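Local coordinates for uncharacterized protein (Bacteroides fragilis, PDB 4OUQ) that is of unknown function but belongs to the DUF4783 family, whose alpha-plus-beta fold is grouped with the NTF2-like proteins, at residues G15-L20 with T47-F52; R22-K27 with Y98-I103; F60-E65 with S72-T77. All coordinates share one frame; numbering follows the deposited sequence.

Contact 1 (G15-L20 with T47-F52)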
loop_
_atom_site.group_PDB
_atom_site.type_symbol
_atom_site.label_atom_id
_atom_site.label_comp_id
_atom_site.label_asym_id
_atom_site.label_seq_id
_atom_site.Cartn_x
_atom_site.Cartn_y
_atom_site.Cartn_z
ATOM N N GLY A 15 -10.065 0.316 2.514
ATOM C CA GLY A 15 -9.642 1.637 2.147
ATOM C C GLY A 15 -9.415 2.510 3.357
ATOM O O GLY A 15 -9.841 3.653 3.407
ATOM N N ASN A 16 -8.732 1.954 4.375
ATOM C CA ASN A 16 -8.547 2.625 5.659
ATOM C C ASN A 16 -7.062 2.989 5.848
ATOM O O ASN A 16 -6.270 2.182 6.229
ATOM C CB ASN A 16 -9.055 1.713 6.801
ATOM C CG ASN A 16 -9.005 2.371 8.113
ATOM O OD1 ASN A 16 -8.101 3.140 8.401
ATOM N ND2 ASN A 16 -9.963 2.074 8.953
ATOM N N SER A 17 -6.707 4.228 5.505
ATOM C CA SER A 17 -5.339 4.694 5.640
ATOM C C SER A 17 -4.797 4.752 7.058
ATOM O O SER A 17 -3.574 4.688 7.267
ATOM C CB SER A 17 -5.165 6.039 4.961
ATOM O OG SER A 17 -5.809 7.075 5.656
ATOM N N GLN A 18 -5.669 5.009 8.032
ATOM C CA GLN A 18 -5.297 5.139 9.397
ATOM C C GLN A 18 -4.726 3.788 9.874
ATOM O O GLN A 18 -3.749 3.772 10.569
ATOM C CB GLN A 18 -6.532 5.557 10.265
ATOM C CG GLN A 18 -6.191 5.875 11.700
ATOM C CD GLN A 18 -5.896 4.641 12.544
ATOM O OE1 GLN A 18 -6.462 3.586 12.316
ATOM N NE2 GLN A 18 -4.999 4.781 13.519
ATOM N N GLU A 19 -5.345 2.688 9.438
ATOM C CA GLU A 19 -4.858 1.371 9.801
ATOM C C GLU A 19 -3.552 1.077 9.086
ATOM O O GLU A 19 -2.763 0.294 9.574
ATOM C CB GLU A 19 -5.893 0.266 9.496
ATOM C CG GLU A 19 -7.033 0.189 10.476
ATOM C CD GLU A 19 -7.999 -0.954 10.194
ATOM O OE1 GLU A 19 -7.785 -1.765 9.281
ATOM O OE2 GLU A 19 -9.015 -1.016 10.903
ATOM N N LEU A 20 -3.356 1.614 7.896
ATOM C CA LEU A 20 -2.056 1.423 7.191
ATOM C C LEU A 20 -0.955 2.119 7.895
ATOM O O LEU A 20 0.195 1.731 7.770
ATOM C CB LEU A 20 -2.070 1.949 5.761
ATOM C CG LEU A 20 -2.634 1.091 4.696
ATOM C CD1 LEU A 20 -2.618 1.768 3.352
ATOM C CD2 LEU A 20 -1.831 -0.239 4.591
ATOM N N THR A 47 -1.583 11.113 1.672
ATOM C CA THR A 47 -1.767 10.831 0.268
ATOM C C THR A 47 -2.673 9.593 0.048
ATOM O O THR A 47 -3.506 9.550 -0.868
ATOM C CB THR A 47 -0.396 10.658 -0.453
ATOM O OG1 THR A 47 0.363 11.869 -0.335
ATOM C CG2 THR A 47 -0.635 10.332 -1.888
ATOM N N LEU A 48 -2.466 8.529 0.861
ATOM C CA LEU A 48 -3.278 7.355 0.769
ATOM C C LEU A 48 -4.735 7.635 1.199
ATOM O O LEU A 48 -5.668 7.117 0.595
ATOM C CB LEU A 48 -2.688 6.193 1.574
ATOM C CG LEU A 48 -1.346 5.698 1.035
ATOM C CD1 LEU A 48 -0.599 4.882 2.074
ATOM C CD2 LEU A 48 -1.629 4.873 -0.214
ATOM N N ALA A 49 -4.902 8.436 2.238
ATOM C CA ALA A 49 -6.249 8.883 2.665
ATOM C C ALA A 49 -6.945 9.584 1.493
ATOM O O ALA A 49 -8.071 9.369 1.235
ATOM C CB ALA A 49 -6.195 9.772 3.835
ATOM N N ALA A 50 -6.218 10.423 0.780
ATOM C CA ALA A 50 -6.799 11.092 -0.364
ATOM C C ALA A 50 -7.185 10.115 -1.479
ATOM O O ALA A 50 -8.292 10.209 -2.080
ATOM C CB ALA A 50 -5.873 12.164 -0.872
ATOM N N PHE A 51 -6.322 9.168 -1.724
ATOM C CA PHE A 51 -6.565 8.165 -2.762
ATOM C C PHE A 51 -7.817 7.335 -2.447
ATOM O O PHE A 51 -8.709 7.140 -3.314
ATOM C CB PHE A 51 -5.320 7.270 -2.961
ATOM C CG PHE A 51 -5.547 6.180 -3.961
ATOM C CD1 PHE A 51 -5.499 6.432 -5.327
ATOM C CD2 PHE A 51 -5.943 4.927 -3.537
ATOM C CE1 PHE A 51 -5.795 5.420 -6.248
ATOM C CE2 PHE A 51 -6.297 3.939 -4.474
ATOM C CZ PHE A 51 -6.223 4.221 -5.814
ATOM N N PHE A 52 -7.915 6.881 -1.204
ATOM C CA PHE A 52 -9.090 6.107 -0.762
ATOM C C PHE A 52 -10.342 6.922 -0.681
ATOM O O PHE A 52 -11.453 6.396 -0.871
ATOM C CB PHE A 52 -8.865 5.452 0.622
ATOM C CG PHE A 52 -7.784 4.382 0.659
ATOM C CD1 PHE A 52 -7.605 3.464 -0.379
ATOM C CD2 PHE A 52 -6.906 4.326 1.737
ATOM C CE1 PHE A 52 -6.666 2.469 -0.321
ATOM C CE2 PHE A 52 -5.925 3.335 1.809
ATOM C CZ PHE A 52 -5.806 2.394 0.794
#
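The phenyl ring of Phe-52 lies flat against the backbone of Gly-15, and the rest of this contact between a loop with a short helix and helix 41-54 is arranged around that meeting. CA of Gly-15 sits 3.6 Å from the centroid of the Phe-52 ring and only 11° off its normal, a CH-pi contact over one face. Glycine suits the place twice over: its positive phi lets the chain leave helix 6-14 in a Schellman motif, and with no side chain its CA can lie close over the ring. In Phe-52, CG stands anti to the carbonyl carbon (chi1 -66°), which carries the ring out from its helix toward Gly-15. Leu-20 reaches the same ring from another direction, placing CD1 at the edge, in the ring plane, 4.0 Å from Phe-52 CE2. Leu-20 CD1 also meets Leu-48 CD1 at 3.9 Å, the two leucines crossing at about a right angle, so one branch of Leu-20 bridges two residues one helical turn apart.

Ser-17 is small enough to let the backbones draw close: its CA is 5.2 Å from CA of Ala-49. Its CB lies against the backbone N of Ala-49, and its OG is 3.3 Å from Ala-49 CB, a van der Waals contact, while the hydroxyl's polar partner is Glu-45. On the side turned from helix 41-54, Asn-16 acts as N-cap, its OD1 accepting from Glu-19 N at 3.0 Å with the donor above the carbonyl plane.

Helix 17-21 packs on helix 41-54 and also touches helix 6-14, where Leu-20 meets Ala-11 and Phe-12. Toward the sheet, Leu-20 and Leu-48 both continue onto strand 97-107, at Ile-100 and Ile-103 respectively.

Contact 2 (R22-K27 with Y98-I103)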
loop_
_atom_site.group_PDB
_atom_site.type_symbol
_atom_site.label_atom_id
_atom_site.label_comp_id
_atom_site.label_asym_id
_atom_site.label_seq_id
_atom_site.Cartn_x
_atom_site.Cartn_y
_atom_site.Cartn_z
ATOM N N ARG A 22 0.365 2.381 10.856
ATOM C CA ARG A 22 1.311 1.678 11.720
ATOM C C ARG A 22 2.248 0.744 10.944
ATOM O O ARG A 22 3.232 0.280 11.500
ATOM C CB ARG A 22 0.608 0.874 12.842
ATOM C CG ARG A 22 -0.192 -0.339 12.359
ATOM C CD ARG A 22 -0.766 -1.151 13.535
ATOM N NE ARG A 22 -1.850 -0.440 14.210
ATOM C CZ ARG A 22 -3.045 -0.213 13.677
ATOM N NH1 ARG A 22 -3.328 -0.595 12.420
ATOM N NH2 ARG A 22 -3.933 0.447 14.368
ATOM N N TYR A 23 1.942 0.491 9.674
ATOM C CA TYR A 23 2.760 -0.377 8.847
ATOM C C TYR A 23 3.652 0.408 7.875
ATOM O O TYR A 23 4.362 -0.188 7.108
ATOM C CB TYR A 23 1.876 -1.367 8.066
ATOM C CG TYR A 23 1.029 -2.203 8.977
ATOM C CD1 TYR A 23 1.567 -3.262 9.627
ATOM C CD2 TYR A 23 -0.335 -2.022 9.039
ATOM C CE1 TYR A 23 0.820 -4.006 10.508
ATOM C CE2 TYR A 23 -1.118 -2.782 9.879
ATOM C CZ TYR A 23 -0.542 -3.790 10.580
ATOM O OH TYR A 23 -1.287 -4.581 11.406
ATOM N N LEU A 24 3.522 1.753 7.873
ATOM C CA LEU A 24 4.369 2.587 6.988
ATOM C C LEU A 24 5.714 2.838 7.598
ATOM O O LEU A 24 5.832 3.134 8.802
ATOM C CB LEU A 24 3.682 3.913 6.665
ATOM C CG LEU A 24 2.364 3.802 5.920
ATOM C CD1 LEU A 24 1.594 5.099 5.843
ATOM C CD2 LEU A 24 2.587 3.279 4.520
ATOM N N GLY A 25 6.773 2.660 6.797
ATOM C CA GLY A 25 8.066 3.028 7.175
ATOM C C GLY A 25 8.223 4.537 7.288
ATOM O O GLY A 25 7.356 5.298 6.904
ATOM N N GLU A 26 9.373 4.961 7.771
ATOM C CA GLU A 26 9.582 6.378 7.999
ATOM C C GLU A 26 9.779 7.153 6.685
ATOM O O GLU A 26 9.518 8.352 6.629
ATOM C CB GLU A 26 10.683 6.615 9.015
ATOM C CG GLU A 26 10.222 6.256 10.442
ATOM C CD GLU A 26 9.081 7.153 10.930
ATOM O OE1 GLU A 26 9.296 8.348 11.049
ATOM O OE2 GLU A 26 7.980 6.669 11.184
ATOM N N LYS A 27 10.196 6.442 5.627
ATOM C CA LYS A 27 10.267 6.991 4.276
ATOM C C LYS A 27 9.610 6.020 3.300
ATOM O O LYS A 27 9.931 4.794 3.283
ATOM C CB LYS A 27 11.723 7.204 3.849
ATOM C CG LYS A 27 11.858 7.898 2.505
ATOM C CD LYS A 27 13.323 8.088 2.146
ATOM C CE LYS A 27 13.471 9.054 0.994
ATOM N NZ LYS A 27 14.882 9.244 0.608
ATOM N N TYR A 98 7.929 -6.014 9.572
ATOM C CA TYR A 98 7.870 -5.578 8.164
ATOM C C TYR A 98 7.086 -4.250 8.032
ATOM O O TYR A 98 5.959 -4.139 8.466
ATOM C CB TYR A 98 7.259 -6.651 7.280
ATOM C CG TYR A 98 8.226 -7.783 6.955
ATOM C CD1 TYR A 98 8.426 -8.850 7.862
ATOM C CD2 TYR A 98 8.983 -7.768 5.777
ATOM C CE1 TYR A 98 9.310 -9.889 7.571
ATOM C CE2 TYR A 98 9.842 -8.813 5.458
ATOM C CZ TYR A 98 10.020 -9.867 6.364
ATOM O OH TYR A 98 10.877 -10.889 6.060
ATOM N N LEU A 99 7.732 -3.268 7.424
ATOM C CA LEU A 99 7.187 -1.941 7.244
ATOM C C LEU A 99 7.259 -1.620 5.771
ATOM O O LEU A 99 8.293 -1.878 5.137
ATOM C CB LEU A 99 8.007 -0.899 8.019
ATOM C CG LEU A 99 7.910 -0.967 9.553
ATOM C CD1 LEU A 99 8.785 0.123 10.128
ATOM C CD2 LEU A 99 6.476 -0.857 10.081
ATOM N N ILE A 100 6.225 -0.966 5.265
ATOM C CA ILE A 100 6.119 -0.568 3.856
ATOM C C ILE A 100 7.153 0.533 3.531
ATOM O O ILE A 100 7.156 1.581 4.198
ATOM C CB ILE A 100 4.706 -0.017 3.531
ATOM C CG1 ILE A 100 3.626 -1.086 3.814
ATOM C CG2 ILE A 100 4.615 0.451 2.094
ATOM C CD1 ILE A 100 2.238 -0.549 3.951
ATOM N N ASN A 101 7.933 0.330 2.442
ATOM C CA ASN A 101 8.792 1.387 1.934
ATOM C C ASN A 101 8.487 1.837 0.520
ATOM O O ASN A 101 9.054 2.823 0.052
ATOM C CB ASN A 101 10.276 1.044 2.097
ATOM C CG ASN A 101 10.672 -0.248 1.392
ATOM O OD1 ASN A 101 10.008 -0.693 0.431
ATOM N ND2 ASN A 101 11.772 -0.832 1.828
ATOM N N GLN A 102 7.566 1.144 -0.163
ATOM C CA GLN A 102 7.135 1.561 -1.481
ATOM C C GLN A 102 5.785 0.990 -1.819
ATOM O O GLN A 102 5.486 -0.155 -1.538
ATOM C CB GLN A 102 8.137 1.180 -2.574
ATOM C CG GLN A 102 7.632 1.567 -3.963
ATOM C CD GLN A 102 8.567 1.214 -5.056
ATOM O OE1 GLN A 102 9.685 1.734 -5.128
ATOM N NE2 GLN A 102 8.107 0.366 -5.959
ATOM N N ILE A 103 4.935 1.853 -2.351
ATOM C CA ILE A 103 3.627 1.450 -2.865
ATOM C C ILE A 103 3.514 1.986 -4.256
ATOM O O ILE A 103 3.584 3.215 -4.457
ATOM C CB ILE A 103 2.466 1.953 -2.034
ATOM C CG1 ILE A 103 2.619 1.549 -0.560
ATOM C CG2 ILE A 103 1.181 1.364 -2.602
ATOM C CD1 ILE A 103 1.656 2.189 0.376
HETATM O O HOH W 1 11.491 4.332 0.442
#
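Ile-100 pairs with Leu-24 in a short parallel bridge, held by two backbone bonds: Ile-100 N gives to Tyr-23 O at 2.7 Å, and Gly-25 N gives to Ile-100 O at 2.8 Å. The first is nearly straight, 170° at the hydrogen, and Leu-99 CA adds a CA-H...O contact to the same Tyr-23 oxygen.

Leu-24 and Ile-100 project from one face of the sheet, where Leu-24 CD2 meets Ile-100 CD1 at 3.9 Å. With CG1 of Ile-100 anti to its carbonyl carbon (chi1 -60°), CD1 of Ile-100 is also placed 4.2 Å from Tyr-23 CB. Branched aliphatic residues suit this buried face, which helix 41-54 covers. Leu-99 CD2 instead lies against the carbonyl oxygens of Arg-22 and Tyr-23, each 3.7 Å away. Gly-25 suits its place because a beta carbon there would run into Ile-100 O.

Beyond Gly-25 the chain turns a corner, while Asn-101 and Gln-102 form a classic beta bulge opposite Phe-90. Direct backbone bonds and apolar packing therefore secure the bridge; at the corner one water donates to both Lys-27 O and Asn-101 O, before direct pairing resumes at Asn-29.

Contact 3 (F60-E65 with S72-T77)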
loop_
_atom_site.group_PDB
_atom_site.type_symbol
_atom_site.label_atom_id
_atom_site.label_comp_id
_atom_site.label_asym_id
_atom_site.label_seq_id
_atom_site.Cartn_x
_atom_site.Cartn_y
_atom_site.Cartn_z
ATOM N N PHE A 60 -10.108 -5.816 -1.872
ATOM C CA PHE A 60 -8.737 -5.978 -2.210
ATOM C C PHE A 60 -8.397 -7.417 -2.155
ATOM O O PHE A 60 -8.753 -8.111 -1.174
ATOM C CB PHE A 60 -7.830 -5.176 -1.262
ATOM C CG PHE A 60 -6.333 -5.313 -1.567
ATOM C CD1 PHE A 60 -5.791 -4.741 -2.708
ATOM C CD2 PHE A 60 -5.471 -6.020 -0.707
ATOM C CE1 PHE A 60 -4.449 -4.842 -3.012
ATOM C CE2 PHE A 60 -4.080 -6.078 -0.987
ATOM C CZ PHE A 60 -3.574 -5.486 -2.136
ATOM N N ASN A 61 -7.748 -7.938 -3.193
ATOM C CA ASN A 61 -7.290 -9.316 -3.194
ATOM C C ASN A 61 -5.837 -9.433 -3.533
ATOM O O ASN A 61 -5.396 -8.883 -4.554
ATOM C CB ASN A 61 -8.106 -10.186 -4.140
ATOM C CG ASN A 61 -9.517 -10.405 -3.640
ATOM O OD1 ASN A 61 -9.771 -11.216 -2.740
ATOM N ND2 ASN A 61 -10.419 -9.680 -4.187
ATOM N N VAL A 62 -5.096 -10.203 -2.726
ATOM C CA VAL A 62 -3.682 -10.426 -2.974
ATOM C C VAL A 62 -3.605 -11.535 -4.032
ATOM O O VAL A 62 -4.144 -12.645 -3.828
ATOM C CB VAL A 62 -2.928 -10.893 -1.729
ATOM C CG1 VAL A 62 -1.453 -11.227 -2.065
ATOM C CG2 VAL A 62 -3.031 -9.877 -0.624
ATOM N N ASN A 63 -2.852 -11.278 -5.128
ATOM C CA ASN A 63 -2.697 -12.173 -6.205
ATOM C C ASN A 63 -1.305 -12.884 -6.171
ATOM O O ASN A 63 -1.146 -13.980 -6.655
ATOM C CB ASN A 63 -2.836 -11.434 -7.574
ATOM C CG ASN A 63 -4.087 -10.561 -7.671
ATOM O OD1 ASN A 63 -4.006 -9.301 -7.850
ATOM N ND2 ASN A 63 -5.202 -11.180 -7.581
ATOM N N HIS A 64 -0.254 -12.152 -5.692
ATOM C CA HIS A 64 1.052 -12.714 -5.567
ATOM C C HIS A 64 1.765 -12.159 -4.341
ATOM O O HIS A 64 1.555 -11.029 -3.953
ATOM C CB HIS A 64 1.952 -12.469 -6.807
ATOM C CG HIS A 64 1.311 -12.822 -8.116
ATOM N ND1 HIS A 64 1.422 -14.053 -8.688
ATOM C CD2 HIS A 64 0.514 -12.094 -8.931
ATOM C CE1 HIS A 64 0.697 -14.081 -9.796
ATOM N NE2 HIS A 64 0.133 -12.903 -9.950
ATOM N N GLU A 65 2.638 -13.003 -3.781
ATOM C CA GLU A 65 3.529 -12.610 -2.682
ATOM C C GLU A 65 4.951 -13.052 -3.044
ATOM O O GLU A 65 5.150 -14.063 -3.756
ATOM C CB GLU A 65 3.063 -13.269 -1.345
ATOM C CG GLU A 65 1.566 -13.085 -1.050
ATOM C CD GLU A 65 1.065 -13.904 0.141
ATOM O OE1 GLU A 65 1.261 -15.135 0.148
ATOM O OE2 GLU A 65 0.409 -13.317 1.036
ATOM N N SER A 72 10.171 -7.954 1.152
ATOM C CA SER A 72 9.024 -8.739 0.696
ATOM C C SER A 72 8.069 -7.853 -0.111
ATOM O O SER A 72 8.161 -6.634 -0.083
ATOM C CB SER A 72 8.277 -9.343 1.909
ATOM O OG SER A 72 7.595 -8.324 2.645
ATOM N N PHE A 73 7.112 -8.467 -0.792
ATOM C CA PHE A 73 6.119 -7.724 -1.501
ATOM C C PHE A 73 4.815 -8.470 -1.671
ATOM O O PHE A 73 4.814 -9.699 -1.604
ATOM C CB PHE A 73 6.662 -7.286 -2.908
ATOM C CG PHE A 73 6.918 -8.429 -3.861
ATOM C CD1 PHE A 73 5.870 -8.927 -4.669
ATOM C CD2 PHE A 73 8.161 -9.046 -3.963
ATOM C CE1 PHE A 73 6.083 -10.019 -5.499
ATOM C CE2 PHE A 73 8.389 -10.112 -4.841
ATOM C CZ PHE A 73 7.334 -10.617 -5.589
ATOM N N ILE A 74 3.765 -7.712 -1.920
ATOM C CA ILE A 74 2.514 -8.251 -2.403
ATOM C C ILE A 74 2.132 -7.514 -3.708
ATOM O O ILE A 74 2.380 -6.290 -3.873
ATOM C CB ILE A 74 1.346 -8.196 -1.390
ATOM C CG1 ILE A 74 1.118 -6.797 -0.858
ATOM C CG2 ILE A 74 1.587 -9.159 -0.266
ATOM C CD1 ILE A 74 -0.068 -6.678 0.112
ATOM N N ILE A 75 1.514 -8.282 -4.585
ATOM C CA ILE A 75 0.959 -7.754 -5.824
ATOM C C ILE A 75 -0.570 -7.999 -5.628
ATOM O O ILE A 75 -0.976 -9.159 -5.466
ATOM C CB ILE A 75 1.425 -8.546 -7.059
ATOM C CG1 ILE A 75 2.946 -8.671 -7.190
ATOM C CG2 ILE A 75 0.830 -7.919 -8.321
ATOM C CD1 ILE A 75 3.630 -7.347 -7.300
ATOM N N GLY A 76 -1.391 -6.962 -5.716
ATOM C CA GLY A 76 -2.843 -7.126 -5.435
ATOM C C GLY A 76 -3.704 -6.234 -6.310
ATOM O O GLY A 76 -3.166 -5.422 -7.089
ATOM N N THR A 77 -5.000 -6.554 -6.345
ATOM C CA THR A 77 -5.970 -5.798 -7.133
ATOM C C THR A 77 -6.989 -5.195 -6.185
ATOM O O THR A 77 -7.624 -5.927 -5.377
ATOM C CB THR A 77 -6.650 -6.698 -8.210
ATOM O OG1 THR A 77 -5.623 -7.229 -9.103
ATOM C CG2 THR A 77 -7.640 -5.908 -8.987
HETATM O O HOH W 2 -9.920 -7.620 -5.512
#
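Backbone hydrogen bonds carry most of the pairing of residues 60-65 with 72-77. Asn-61 and Thr-77 form a hydrogen-bonded antiparallel pair, N to O in each direction at 3.0 Å. Farther along, Ile-75 N gives to His-64 O at 2.8 Å, while Ile-75 O is gripped by two donors in its carbonyl plane, Asn-63 N at 2.9 Å and His-64 N at 3.1 Å. Weaker support comes from CA-H...O contacts, such as Glu-65 CA with Phe-73 O.

That doubly held oxygen marks a classic beta bulge, with Asn-63 and His-64 both facing Ile-75. It shifts the register by one residue within the hairpin of strands 57-67 and 72-80, whose segments here run at 137°, well short of strictly antiparallel; strand 57-67 is the outermost on its side of the sheet.

Among polar side chains, the amide end of Asn-63 comes back to Thr-77 at the bulge: its OD1 lies 2.9 Å from Thr-77 OG1, a probable hydrogen bond, not settled because the hydroxyl proton has another acceptor within reach. At the end of the pair a water donates to Thr-77 O.

Apolar packing lies on the face of Val-62 and Ile-74. Val-62 CG1 meets Ile-74 CG2 at 4.1 Å, the side chains crossing at about a right angle. Phe-60, CG anti to the backbone N (chi1 180°), swings its ring across Gly-76, and CE1 comes 3.7 Å from Gly-76 C; a beta carbon at Gly-76 would strike the ring. Ile-74 CD1 touches that ring at its edge, and helix 6-14 adds Val-9 to this face. On the other face His-64 CB packs on Ile-75 CG1, 3.9 Å away.

How the contacts relate
From the N terminus, the chain leaves helix 6-14 at Gly-15, where contact 1 opens, and enters helix 17-21; contact 2 opens soon after, around strand 24-25. Contact 1 closes first, when helix 41-54 returns to pack on 15-20. The hairpin of contact 3 then forms and closes within a short loop, before strand 97-107 closes contact 2. Contacts 1 and 2 therefore cross, contact 3 is nested inside contact 2, and contacts 1 and 3 follow in series. The leucines of contact 1 join helices 17-21 and 41-54 to strand 97-107 of contact 2, while Tyr-98 touches Ser-72 across the intervening strand 83-94. Contacts 1 and 3, centres about 17 Å apart, lie on opposite sides of the chain's centre.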